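Cellulase CEL9M (Clostridium cellulolyticum, PDB 1IA6) is a family 9 glycoside hydrolase that probably cleaves internal beta-1,4-glucosidic linkages in cellulose and related beta-glucans. Local coordinates at residues L155-A160 and G210-W215; A161-Y166 and T218-A223; Y350-G355 and H383-A388; N357-P362 and D397-D402. All coordinates share one frame; numbering follows the deposited sequence.

Interaction 1 of 4, residues L155-A160 and G210-W215. With CA (calcium ion), chain B.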
loop_
_atom_site.group_PDB
_atom_site.type_symbol
_atom_site.label_atom_id
_atom_site.label_comp_id
_atom_site.label_asym_id
_atom_site.label_seq_id
_atom_site.Cartn_x
_atom_site.Cartn_y
_atom_site.Cartn_z
ATOM N N LEU A 155 -2.433 -8.212 11.643
ATOM C CA LEU A 155 -1.228 -8.869 12.128
ATOM C C LEU A 155 -0.486 -9.579 11.003
ATOM O O LEU A 155 0.744 -9.555 10.955
ATOM C CB LEU A 155 -1.587 -9.875 13.229
ATOM C CG LEU A 155 -2.025 -9.262 14.560
ATOM C CD1 LEU A 155 -2.590 -10.339 15.483
ATOM C CD2 LEU A 155 -0.833 -8.569 15.205
ATOM N N SER A 156 -1.234 -10.195 10.092
ATOM C CA SER A 156 -0.632 -10.920 8.983
ATOM C C SER A 156 0.013 -10.003 7.956
ATOM O O SER A 156 1.095 -10.300 7.460
ATOM C CB SER A 156 -1.669 -11.820 8.302
ATOM O OG SER A 156 -2.076 -12.857 9.179
ATOM N N GLU A 157 -0.639 -8.892 7.628
ATOM C CA GLU A 157 -0.044 -7.981 6.660
ATOM C C GLU A 157 1.227 -7.370 7.244
ATOM O O GLU A 157 2.212 -7.169 6.534
ATOM C CB GLU A 157 -1.028 -6.877 6.261
ATOM C CG GLU A 157 -2.143 -7.351 5.328
ATOM C CD GLU A 157 -1.622 -8.100 4.112
ATOM O OE1 GLU A 157 -0.588 -7.691 3.549
ATOM O OE2 GLU A 157 -2.255 -9.096 3.706
ATOM N N THR A 158 1.206 -7.086 8.543
ATOM C CA THR A 158 2.367 -6.509 9.211
ATOM C C THR A 158 3.480 -7.552 9.232
ATOM O O THR A 158 4.645 -7.236 9.006
ATOM C CB THR A 158 2.013 -6.071 10.649
ATOM O OG1 THR A 158 0.902 -5.169 10.600
ATOM C CG2 THR A 158 3.190 -5.363 11.304
ATOM N N SER A 159 3.110 -8.803 9.486
ATOM C CA SER A 159 4.078 -9.894 9.501
ATOM C C SER A 159 4.746 -10.004 8.129
ATOM O O SER A 159 5.970 -10.116 8.028
ATOM C CB SER A 159 3.378 -11.214 9.847
ATOM O OG SER A 159 4.273 -12.314 9.776
ATOM N N ALA A 160 3.939 -9.968 7.071
ATOM C CA ALA A 160 4.469 -10.076 5.715
ATOM C C ALA A 160 5.413 -8.922 5.413
ATOM O O ALA A 160 6.459 -9.116 4.802
ATOM C CB ALA A 160 3.325 -10.102 4.697
ATOM N N GLY A 210 -8.410 -14.940 6.184
ATOM C CA GLY A 210 -7.781 -16.156 5.692
ATOM C C GLY A 210 -6.790 -15.854 4.580
ATOM O O GLY A 210 -5.757 -16.512 4.445
ATOM N N ASP A 211 -7.112 -14.850 3.775
ATOM C CA ASP A 211 -6.244 -14.437 2.682
ATOM C C ASP A 211 -4.931 -13.886 3.241
ATOM O O ASP A 211 -3.846 -14.218 2.761
ATOM C CB ASP A 211 -6.953 -13.375 1.823
ATOM C CG ASP A 211 -7.501 -12.211 2.646
ATOM O OD1 ASP A 211 -8.060 -12.445 3.738
ATOM O OD2 ASP A 211 -7.393 -11.055 2.188
ATOM N N ASP A 212 -5.031 -13.051 4.269
ATOM C CA ASP A 212 -3.849 -12.458 4.880
ATOM C C ASP A 212 -2.969 -13.496 5.577
ATOM O O ASP A 212 -1.744 -13.466 5.452
ATOM C CB ASP A 212 -4.291 -11.363 5.850
ATOM C CG ASP A 212 -5.133 -10.310 5.163
ATOM O OD1 ASP A 212 -4.560 -9.441 4.475
ATOM O OD2 ASP A 212 -6.374 -10.373 5.281
ATOM N N LEU A 213 -3.587 -14.418 6.311
ATOM C CA LEU A 213 -2.819 -15.457 6.989
ATOM C C LEU A 213 -2.038 -16.296 5.982
ATOM O O LEU A 213 -0.866 -16.607 6.196
ATOM C CB LEU A 213 -3.743 -16.372 7.797
ATOM C CG LEU A 213 -4.223 -15.849 9.152
ATOM C CD1 LEU A 213 -5.296 -16.777 9.701
ATOM C CD2 LEU A 213 -3.049 -15.762 10.120
ATOM N N ALA A 214 -2.695 -16.665 4.885
ATOM C CA ALA A 214 -2.063 -17.476 3.847
ATOM C C ALA A 214 -0.898 -16.709 3.235
ATOM O O ALA A 214 0.189 -17.249 3.048
ATOM C CB ALA A 214 -3.080 -17.829 2.771
ATOM N N TRP A 215 -1.144 -15.444 2.921
ATOM C CA TRP A 215 -0.136 -14.560 2.346
ATOM C C TRP A 215 1.088 -14.447 3.265
ATOM O O TRP A 215 2.223 -14.630 2.822
ATOM C CB TRP A 215 -0.791 -13.191 2.098
ATOM C CG TRP A 215 0.112 -12.022 1.838
ATOM C CD1 TRP A 215 0.346 -10.970 2.683
ATOM C CD2 TRP A 215 0.805 -11.713 0.618
ATOM N NE1 TRP A 215 1.128 -10.025 2.063
ATOM C CE2 TRP A 215 1.424 -10.455 0.797
ATOM C CE3 TRP A 215 0.958 -12.375 -0.608
ATOM C CZ2 TRP A 215 2.185 -9.844 -0.207
ATOM C CZ3 TRP A 215 1.716 -11.765 -1.607
ATOM C CH2 TRP A 215 2.318 -10.511 -1.398
HETATM CA CA CA B . -8.303 -9.693 4.036
HETATM O O HOH W 1 -6.621 -8.084 3.336
HETATM O O HOH W 2 -8.860 -7.787 5.370
#

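Interaction 2 of 4, residues A161-Y166 and T218-A223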
loop_
_atom_site.group_PDB
_atom_site.type_symbol
_atom_site.label_atom_id
_atom_site.label_comp_id
_atom_site.label_asym_id
_atom_site.label_seq_id
_atom_site.Cartn_x
_atom_site.Cartn_y
_atom_site.Cartn_z
ATOM N N ALA A 161 5.043 -7.721 5.840
ATOM C CA ALA A 161 5.881 -6.550 5.607
ATOM C C ALA A 161 7.229 -6.717 6.305
ATOM O O ALA A 161 8.267 -6.331 5.765
ATOM C CB ALA A 161 5.180 -5.291 6.124
ATOM N N LEU A 162 7.205 -7.289 7.508
ATOM C CA LEU A 162 8.424 -7.499 8.287
ATOM C C LEU A 162 9.292 -8.613 7.705
ATOM O O LEU A 162 10.521 -8.517 7.716
ATOM C CB LEU A 162 8.072 -7.807 9.745
ATOM C CG LEU A 162 7.555 -6.608 10.550
ATOM C CD1 LEU A 162 6.982 -7.081 11.879
ATOM C CD2 LEU A 162 8.691 -5.608 10.766
ATOM N N THR A 163 8.659 -9.667 7.199
ATOM C CA THR A 163 9.409 -10.767 6.598
ATOM C C THR A 163 10.058 -10.273 5.310
ATOM O O THR A 163 11.201 -10.611 5.007
ATOM C CB THR A 163 8.496 -11.957 6.267
ATOM O OG1 THR A 163 7.889 -12.433 7.471
ATOM C CG2 THR A 163 9.304 -13.095 5.626
ATOM N N LEU A 164 9.325 -9.471 4.547
ATOM C CA LEU A 164 9.880 -8.938 3.309
ATOM C C LEU A 164 11.053 -8.019 3.626
ATOM O O LEU A 164 12.023 -7.962 2.871
ATOM C CB LEU A 164 8.798 -8.206 2.511
ATOM C CG LEU A 164 7.970 -9.172 1.657
ATOM C CD1 LEU A 164 6.630 -8.555 1.264
ATOM C CD2 LEU A 164 8.785 -9.552 0.432
ATOM N N MET A 165 10.984 -7.308 4.749
ATOM C CA MET A 165 12.091 -6.432 5.116
ATOM C C MET A 165 13.311 -7.303 5.433
ATOM O O MET A 165 14.438 -6.963 5.069
ATOM C CB MET A 165 11.734 -5.559 6.325
ATOM C CG MET A 165 12.783 -4.490 6.616
ATOM S SD MET A 165 13.071 -3.428 5.173
ATOM C CE MET A 165 13.822 -1.994 5.930
ATOM N N TYR A 166 13.088 -8.429 6.108
ATOM C CA TYR A 166 14.191 -9.333 6.417
ATOM C C TYR A 166 14.847 -9.745 5.099
ATOM O O TYR A 166 16.067 -9.696 4.957
ATOM C CB TYR A 166 13.683 -10.583 7.144
ATOM C CG TYR A 166 14.639 -11.759 7.085
ATOM C CD1 TYR A 166 15.809 -11.775 7.848
ATOM C CD2 TYR A 166 14.390 -12.841 6.237
ATOM C CE1 TYR A 166 16.714 -12.842 7.762
ATOM C CE2 TYR A 166 15.288 -13.914 6.143
ATOM C CZ TYR A 166 16.447 -13.902 6.909
ATOM O OH TYR A 166 17.349 -14.940 6.813
ATOM N N THR A 218 3.137 -17.688 3.307
ATOM C CA THR A 218 3.998 -17.967 2.161
ATOM C C THR A 218 5.333 -17.233 2.284
ATOM O O THR A 218 6.366 -17.750 1.862
ATOM C CB THR A 218 3.339 -17.592 0.805
ATOM O OG1 THR A 218 3.177 -16.174 0.708
ATOM C CG2 THR A 218 1.981 -18.278 0.661
ATOM N N TRP A 219 5.322 -16.039 2.868
ATOM C CA TRP A 219 6.567 -15.294 3.025
ATOM C C TRP A 219 7.444 -15.907 4.111
ATOM O O TRP A 219 8.665 -15.961 3.971
ATOM C CB TRP A 219 6.278 -13.817 3.314
ATOM C CG TRP A 219 5.823 -13.111 2.078
ATOM C CD1 TRP A 219 4.578 -12.610 1.827
ATOM C CD2 TRP A 219 6.584 -12.917 0.880
ATOM N NE1 TRP A 219 4.515 -12.123 0.543
ATOM C CE2 TRP A 219 5.733 -12.299 -0.061
ATOM C CE3 TRP A 219 7.906 -13.211 0.508
ATOM C CZ2 TRP A 219 6.157 -11.969 -1.355
ATOM C CZ3 TRP A 219 8.328 -12.885 -0.779
ATOM C CH2 TRP A 219 7.454 -12.270 -1.696
ATOM N N LEU A 220 6.830 -16.379 5.189
ATOM C CA LEU A 220 7.608 -17.003 6.249
ATOM C C LEU A 220 8.259 -18.269 5.698
ATOM O O LEU A 220 9.347 -18.651 6.126
ATOM C CB LEU A 220 6.721 -17.307 7.460
ATOM C CG LEU A 220 6.501 -16.060 8.330
ATOM C CD1 LEU A 220 5.357 -16.278 9.306
ATOM C CD2 LEU A 220 7.791 -15.730 9.065
ATOM N N TYR A 221 7.603 -18.916 4.737
ATOM C CA TYR A 221 8.184 -20.111 4.131
ATOM C C TYR A 221 9.410 -19.709 3.312
ATOM O O TYR A 221 10.469 -20.319 3.416
ATOM C CB TYR A 221 7.188 -20.813 3.207
ATOM C CG TYR A 221 7.829 -21.944 2.429
ATOM C CD1 TYR A 221 8.256 -23.105 3.075
ATOM C CD2 TYR A 221 8.057 -21.832 1.057
ATOM C CE1 TYR A 221 8.898 -24.130 2.370
ATOM C CE2 TYR A 221 8.698 -22.847 0.343
ATOM C CZ TYR A 221 9.115 -23.991 1.004
ATOM O OH TYR A 221 9.745 -24.994 0.302
ATOM N N THR A 222 9.259 -18.678 2.490
ATOM C CA THR A 222 10.363 -18.211 1.660
ATOM C C THR A 222 11.585 -17.835 2.505
ATOM O O THR A 222 12.723 -18.070 2.106
ATOM C CB THR A 222 9.943 -16.990 0.818
ATOM O OG1 THR A 222 8.863 -17.357 -0.051
ATOM C CG2 THR A 222 11.114 -16.484 -0.021
ATOM N N ALA A 223 11.343 -17.268 3.681
ATOM C CA ALA A 223 12.436 -16.851 4.549
ATOM C C ALA A 223 13.035 -17.956 5.411
ATOM O O ALA A 223 14.219 -17.904 5.735
ATOM C CB ALA A 223 11.973 -15.704 5.446
#

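Interaction 3 of 4, residues Y350-G355 and H383-A388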
loop_
_atom_site.group_PDB
_atom_site.type_symbol
_atom_site.label_atom_id
_atom_site.label_comp_id
_atom_site.label_asym_id
_atom_site.label_seq_id
_atom_site.Cartn_x
_atom_site.Cartn_y
_atom_site.Cartn_z
ATOM N N TYR A 350 -2.196 11.461 -14.000
ATOM C CA TYR A 350 -2.905 11.232 -12.751
ATOM C C TYR A 350 -1.954 11.124 -11.566
ATOM O O TYR A 350 -2.367 10.836 -10.438
ATOM C CB TYR A 350 -3.806 10.006 -12.875
ATOM C CG TYR A 350 -5.061 10.337 -13.652
ATOM C CD1 TYR A 350 -6.000 11.224 -13.131
ATOM C CD2 TYR A 350 -5.280 9.821 -14.930
ATOM C CE1 TYR A 350 -7.126 11.595 -13.860
ATOM C CE2 TYR A 350 -6.409 10.186 -15.672
ATOM C CZ TYR A 350 -7.325 11.072 -15.129
ATOM O OH TYR A 350 -8.444 11.442 -15.842
ATOM N N ILE A 351 -0.674 11.366 -11.838
ATOM C CA ILE A 351 0.344 11.377 -10.796
ATOM C C ILE A 351 0.706 12.851 -10.628
ATOM O O ILE A 351 1.218 13.482 -11.552
ATOM C CB ILE A 351 1.612 10.597 -11.205
ATOM C CG1 ILE A 351 1.291 9.109 -11.364
ATOM C CG2 ILE A 351 2.690 10.777 -10.147
ATOM C CD1 ILE A 351 2.478 8.285 -11.824
ATOM N N ILE A 352 0.420 13.409 -9.460
ATOM C CA ILE A 352 0.716 14.818 -9.220
ATOM C C ILE A 352 2.212 15.113 -9.347
ATOM O O ILE A 352 3.048 14.346 -8.874
ATOM C CB ILE A 352 0.217 15.249 -7.823
ATOM C CG1 ILE A 352 -1.313 15.166 -7.776
ATOM C CG2 ILE A 352 0.682 16.670 -7.505
ATOM C CD1 ILE A 352 -1.901 15.452 -6.409
ATOM N N GLY A 353 2.542 16.221 -10.005
ATOM C CA GLY A 353 3.936 16.598 -10.163
ATOM C C GLY A 353 4.673 15.909 -11.296
ATOM O O GLY A 353 5.867 16.144 -11.504
ATOM N N TYR A 354 3.971 15.047 -12.023
ATOM C CA TYR A 354 4.563 14.333 -13.148
ATOM C C TYR A 354 3.760 14.616 -14.410
ATOM O O TYR A 354 2.545 14.787 -14.354
ATOM C CB TYR A 354 4.580 12.821 -12.870
ATOM C CG TYR A 354 5.011 11.971 -14.049
ATOM C CD1 TYR A 354 4.139 11.709 -15.108
ATOM C CD2 TYR A 354 6.300 11.442 -14.115
ATOM C CE1 TYR A 354 4.540 10.944 -16.200
ATOM C CE2 TYR A 354 6.710 10.675 -15.202
ATOM C CZ TYR A 354 5.826 10.432 -16.239
ATOM O OH TYR A 354 6.230 9.683 -17.318
ATOM N N GLY A 355 4.444 14.680 -15.547
ATOM C CA GLY A 355 3.753 14.906 -16.805
ATOM C C GLY A 355 3.087 16.260 -16.945
ATOM O O GLY A 355 3.665 17.281 -16.586
ATOM N N HIS A 383 1.249 23.552 -1.690
ATOM C CA HIS A 383 2.454 22.763 -1.940
ATOM C C HIS A 383 2.239 21.654 -2.970
ATOM O O HIS A 383 1.141 21.121 -3.095
ATOM C CB HIS A 383 2.940 22.157 -0.623
ATOM C CG HIS A 383 3.128 23.166 0.466
ATOM N ND1 HIS A 383 4.095 24.147 0.412
ATOM C CD2 HIS A 383 2.462 23.356 1.630
ATOM C CE1 HIS A 383 4.018 24.898 1.496
ATOM N NE2 HIS A 383 3.036 24.441 2.252
ATOM N N LEU A 384 3.294 21.314 -3.706
ATOM C CA LEU A 384 3.216 20.271 -4.725
ATOM C C LEU A 384 3.403 18.888 -4.098
ATOM O O LEU A 384 4.468 18.580 -3.556
ATOM C CB LEU A 384 4.283 20.502 -5.800
ATOM C CG LEU A 384 4.283 19.519 -6.979
ATOM C CD1 LEU A 384 2.987 19.656 -7.765
ATOM C CD2 LEU A 384 5.477 19.790 -7.882
ATOM N N LEU A 385 2.362 18.063 -4.177
ATOM C CA LEU A 385 2.388 16.713 -3.613
ATOM C C LEU A 385 2.942 15.726 -4.645
ATOM O O LEU A 385 2.233 14.863 -5.153
ATOM C CB LEU A 385 0.968 16.313 -3.190
ATOM C CG LEU A 385 0.752 14.997 -2.431
ATOM C CD1 LEU A 385 1.539 15.008 -1.134
ATOM C CD2 LEU A 385 -0.732 14.824 -2.137
ATOM N N THR A 386 4.230 15.863 -4.933
ATOM C CA THR A 386 4.913 15.032 -5.916
ATOM C C THR A 386 4.718 13.525 -5.748
ATOM O O THR A 386 4.913 12.984 -4.660
ATOM C CB THR A 386 6.423 15.328 -5.900
ATOM O OG1 THR A 386 6.629 16.730 -6.121
ATOM C CG2 THR A 386 7.145 14.530 -6.984
ATOM N N GLY A 387 4.330 12.865 -6.838
ATOM C CA GLY A 387 4.158 11.418 -6.835
ATOM C C GLY A 387 2.832 10.819 -6.397
ATOM O O GLY A 387 2.642 9.609 -6.506
ATOM N N ALA A 388 1.905 11.641 -5.922
ATOM C CA ALA A 388 0.622 11.119 -5.465
ATOM C C ALA A 388 -0.299 10.675 -6.596
ATOM O O ALA A 388 -0.503 11.401 -7.566
ATOM C CB ALA A 388 -0.097 12.164 -4.606
#

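Interaction 4 of 4, residues N357-P362 and D397-D402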
loop_
_atom_site.group_PDB
_atom_site.type_symbol
_atom_site.label_atom_id
_atom_site.label_comp_id
_atom_site.label_asym_id
_atom_site.label_seq_id
_atom_site.Cartn_x
_atom_site.Cartn_y
_atom_site.Cartn_z
ATOM N N ASN A 357 -0.604 18.947 -16.856
ATOM C CA ASN A 357 -1.913 19.314 -16.334
ATOM C C ASN A 357 -2.422 18.423 -15.207
ATOM O O ASN A 357 -3.554 17.945 -15.252
ATOM C CB ASN A 357 -2.933 19.332 -17.475
ATOM C CG ASN A 357 -4.109 20.234 -17.182
ATOM O OD1 ASN A 357 -3.944 21.318 -16.615
ATOM N ND2 ASN A 357 -5.300 19.808 -17.579
ATOM N N TRP A 358 -1.595 18.222 -14.185
ATOM C CA TRP A 358 -1.973 17.372 -13.061
ATOM C C TRP A 358 -2.955 18.031 -12.091
ATOM O O TRP A 358 -3.190 19.238 -12.143
ATOM C CB TRP A 358 -0.716 16.914 -12.314
ATOM C CG TRP A 358 0.131 18.032 -11.777
ATOM C CD1 TRP A 358 -0.168 18.854 -10.730
ATOM C CD2 TRP A 358 1.425 18.431 -12.244
ATOM N NE1 TRP A 358 0.861 19.738 -10.513
ATOM C CE2 TRP A 358 1.851 19.501 -11.429
ATOM C CE3 TRP A 358 2.268 17.986 -13.272
ATOM C CZ2 TRP A 358 3.086 20.135 -11.607
ATOM C CZ3 TRP A 358 3.496 18.617 -13.449
ATOM C CH2 TRP A 358 3.892 19.680 -12.619
ATOM N N CYS A 359 -3.527 17.215 -11.212
ATOM C CA CYS A 359 -4.499 17.666 -10.218
ATOM C C CYS A 359 -3.937 18.758 -9.306
ATOM O O CYS A 359 -2.843 18.617 -8.765
ATOM C CB CYS A 359 -4.944 16.457 -9.386
ATOM S SG CYS A 359 -6.078 16.815 -8.026
ATOM N N ILE A 360 -4.685 19.846 -9.131
ATOM C CA ILE A 360 -4.231 20.942 -8.279
ATOM C C ILE A 360 -5.005 21.034 -6.965
ATOM O O ILE A 360 -4.692 21.870 -6.113
ATOM C CB ILE A 360 -4.339 22.311 -9.001
ATOM C CG1 ILE A 360 -5.798 22.607 -9.344
ATOM C CG2 ILE A 360 -3.480 22.307 -10.255
ATOM C CD1 ILE A 360 -6.019 23.982 -9.959
ATOM N N HIS A 361 -6.001 20.166 -6.802
ATOM C CA HIS A 361 -6.828 20.141 -5.596
ATOM C C HIS A 361 -6.784 18.795 -4.860
ATOM O O HIS A 361 -7.828 18.229 -4.545
ATOM C CB HIS A 361 -8.287 20.450 -5.955
ATOM C CG HIS A 361 -8.532 21.874 -6.350
ATOM N ND1 HIS A 361 -8.709 22.884 -5.427
ATOM C CD2 HIS A 361 -8.633 22.457 -7.569
ATOM C CE1 HIS A 361 -8.910 24.026 -6.060
ATOM N NE2 HIS A 361 -8.868 23.795 -7.360
ATOM N N PRO A 362 -5.585 18.266 -4.574
ATOM C CA PRO A 362 -5.551 16.978 -3.868
ATOM C C PRO A 362 -6.177 17.076 -2.473
ATOM O O PRO A 362 -6.018 18.086 -1.788
ATOM C CB PRO A 362 -4.062 16.659 -3.808
ATOM C CG PRO A 362 -3.436 18.034 -3.704
ATOM C CD PRO A 362 -4.228 18.818 -4.735
ATOM N N ASP A 397 -14.281 8.686 -18.393
ATOM C CA ASP A 397 -12.938 9.260 -18.494
ATOM C C ASP A 397 -12.874 10.729 -18.089
ATOM O O ASP A 397 -11.870 11.401 -18.339
ATOM C CB ASP A 397 -12.397 9.113 -19.917
ATOM C CG ASP A 397 -12.201 7.672 -20.317
ATOM O OD1 ASP A 397 -11.376 6.985 -19.679
ATOM O OD2 ASP A 397 -12.873 7.224 -21.269
ATOM N N LYS A 398 -13.934 11.223 -17.460
ATOM C CA LYS A 398 -13.977 12.616 -17.036
ATOM C C LYS A 398 -13.372 12.793 -15.647
ATOM O O LYS A 398 -13.536 11.941 -14.773
ATOM C CB LYS A 398 -15.422 13.129 -17.037
ATOM C CG LYS A 398 -16.160 12.916 -18.351
ATOM C CD LYS A 398 -15.470 13.629 -19.506
ATOM C CE LYS A 398 -16.187 13.377 -20.825
ATOM N NZ LYS A 398 -15.503 14.061 -21.963
ATOM N N PHE A 399 -12.673 13.906 -15.454
ATOM C CA PHE A 399 -12.051 14.206 -14.173
ATOM C C PHE A 399 -12.494 15.582 -13.686
ATOM O O PHE A 399 -12.462 16.554 -14.440
ATOM C CB PHE A 399 -10.525 14.191 -14.298
ATOM C CG PHE A 399 -9.813 14.320 -12.980
ATOM C CD1 PHE A 399 -9.746 13.244 -12.106
ATOM C CD2 PHE A 399 -9.238 15.528 -12.600
ATOM C CE1 PHE A 399 -9.114 13.366 -10.869
ATOM C CE2 PHE A 399 -8.605 15.659 -11.365
ATOM C CZ PHE A 399 -8.545 14.575 -10.501
ATOM N N LEU A 400 -12.911 15.658 -12.427
ATOM C CA LEU A 400 -13.347 16.920 -11.841
ATOM C C LEU A 400 -12.305 17.369 -10.824
ATOM O O LEU A 400 -12.269 16.878 -9.695
ATOM C CB LEU A 400 -14.709 16.746 -11.162
ATOM C CG LEU A 400 -15.850 16.278 -12.074
ATOM C CD1 LEU A 400 -17.122 16.089 -11.256
ATOM C CD2 LEU A 400 -16.072 17.297 -13.186
ATOM N N ASP A 401 -11.454 18.299 -11.240
ATOM C CA ASP A 401 -10.396 18.809 -10.382
ATOM C C ASP A 401 -10.878 19.996 -9.556
ATOM O O ASP A 401 -10.679 21.150 -9.935
ATOM C CB ASP A 401 -9.191 19.216 -11.239
ATOM C CG ASP A 401 -7.970 19.566 -10.408
ATOM O OD1 ASP A 401 -8.008 19.384 -9.173
ATOM O OD2 ASP A 401 -6.965 20.018 -10.996
ATOM N N ASP A 402 -11.523 19.708 -8.430
ATOM C CA ASP A 402 -12.014 20.764 -7.556
ATOM C C ASP A 402 -12.051 20.350 -6.087
ATOM O O ASP A 402 -11.935 19.172 -5.750
ATOM C CB ASP A 402 -13.398 21.244 -8.008
ATOM C CG ASP A 402 -14.445 20.160 -7.935
ATOM O OD1 ASP A 402 -15.623 20.456 -8.231
ATOM O OD2 ASP A 402 -14.095 19.014 -7.583
HETATM O O HOH W 3 -5.957 19.577 -13.571
#

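Interaction 1 of 4, residues L155-A160 and G210-W215
Asp212 OD1 is approached from two sources, Glu157 OE2 at 2.5 Å and a water that donates to it at 2.7 Å. Two acid oxygens so close imply that one group probably holds a proton, and the two carboxylate planes are turned 80° apart. The same water is a calcium ligand, while the other oxygen, Asp212 OD2, binds the calcium ion directly at 2.4 Å. Asp211 adds both of its carboxylate oxygens to the metal, and Ser208 and Asp257 complete the protein part of the site. Glu157 is therefore second shell, set against a first-shell ligand; its chain bends at chi2, which puts CD beside Asp212 and Trp215. The carboxylate lies at only 22° to the indole plane, with Glu157 OE1 3.3 Å from Trp215 NE1, and Ala160 CB sits 3.4 Å from that same nitrogen. Elsewhere in the contact, Ser156 CB rests on the Asp212 carbonyl O, and Ser156 OG, hydrogen-bonded to Ser152 O, touches Leu213 CD2 at 3.2 Å. Helices 152-169 and 210-224 run nearly parallel here, their local axes 8.2 Å apart and 24° crossed; helix 260-271 reaches Trp215 and Asp211, and helix 174-193 covers Leu155, Thr158 and Ser159.

Interaction 2 of 4, residues A161-Y166 and T218-A223
Leu164 meets Trp219 in a CH-pi contact: Leu164 CD2 stands over one face of the indole, 3.6 Å from the centroid of the six-membered ring and 13° off its normal. The nearest ring atom is Trp219 CZ3, and Leu164 CD1 reaches back to Trp219 CE2 at 4.1 Å. Van der Waals packing centres on Thr163 and Ala223. Thr163 CG2 is anti to its own backbone N and comes within 3.7 Å of Ala223 CB as well as 3.4 Å of the Trp219 carbonyl O. Ala223 CB also touches the Tyr166 ring, 3.8 Å from Tyr166 CD2, approaching it obliquely. Polar groups play little part across the contact: Thr163 OG1 bonds back to Ser159 O on its own helix and merely packs on Leu220 CD2, 3.7 Å away. Helices 152-169 and 210-224 thus continue side by side, 22° between local axes that stand 9.3 Å apart. Helix 64-80 brings Tyr79 against Leu164 and Trp219, Arg266 of helix 260-271 makes a cation-pi contact with Trp219, and helix 174-193 packs on Thr163 and Leu220.

Interaction 3 of 4, residues Y350-G355 and H383-A388
The flat groups that meet between Ile352 and Ala388 are peptide units, not rings. Beyond the Ala388 carbonyl oxygen lies Ile352 N, a donor tilted 16° from the carbonyl plane and bonded at 2.9 Å; Ile351 CA adds a weaker C-H...O approach to this same oxygen at 3.3 Å. Reciprocally, the Ile352 carbonyl accepts Gly387 N at 2.8 Å, the donor tilted 20° from the plane, and Thr386 CA also points its hydrogen at this oxygen. Each carbonyl is thereby met by one N-H and one C-H. Side chains close the rest. Ile352 CG2, anti to its backbone N, rests on Leu385 O at 3.3 Å and on Leu384 CD1 at 3.8 Å, while Ile352 CD1 reaches Ala388 CB. Ile351 CG2 covers Gly387 CA at 3.7 Å. The Tyr350 ring takes little part in this contact and meets Phe399 edge to face. What results is a pair of type II beta turns, Ile351-Tyr354 and Leu385-Ala388, docked through their backbones. Each carries glycine at its third position, Gly353 and Gly387, as type II turns favour, and together they tie two loops of the family 9 catalytic module near its predicted active site.

Interaction 4 of 4, residues N357-P362 and D397-D402
Cys359 and Asp401 approach within 6.0 Å between CA atoms, and His361 and Asp402 within 5.6 Å, where two irregular loop stretches run at 39° to one another. Asp401 is the centre of an inverse gamma turn. With CG anti to the backbone N (chi1 -172°), its carboxylate extends to the backbone of 357-362. Asp401 OD2 accepts Ile360 N at 3.0 Å through its syn lone pair, the N-H...O angle being 162°; Asp401 OD1 takes only a weak bond from His361 N. A water near Trp358 O also lies 2.8 Å from Asp401 OD2. Ile360 CG1 packs on Asp401 OD2, the two side chains crossing at about a right angle. Asp401 OD1 lies in the plane of the His361 ring at its edge, 3.5 Å from His361 CD2, while Asp402 CA stands over a face of that ring, 4.1 Å from the centroid. Cys359 SG touches Phe399 CZ at 4.2 Å, at the ring edge, in a sulfur-aromatic contact. Thr409 of helix 406-409 packs on Cys359, and Ile360 bonds to Ala381 through the backbone. One good N-H bond from Ile360 and a weak one from His361 probably limit the rotation of the carboxylate of Asp401, a predicted active-site residue, while the edge of the His361 ring and a water border it.

Overall arrangement
The four contacts fall into two pairs on opposite sides of the chain's centre. Interactions 1 and 2 are consecutive levels of one helix pair: their centres lie 10 Å apart and Ala160 CB touches Trp219 CD1 at 4.0 Å; the calcium site belongs to interaction 1 and the indole packing of Trp219 to interaction 2. Interactions 3 and 4, centres 11 Å apart, interlock in the loops that precede and follow helix 365-368, with Gly353 N 3.3 Å from Trp358 CD2 and Ile352 CD1 3.6 Å from Pro362 CB. Interaction 4 holds the predicted active-site residue Asp401, whose side chain is about 8 Å from that of Ile352 in interaction 3. Between the pairs, centres lie 31 to 38 Å apart.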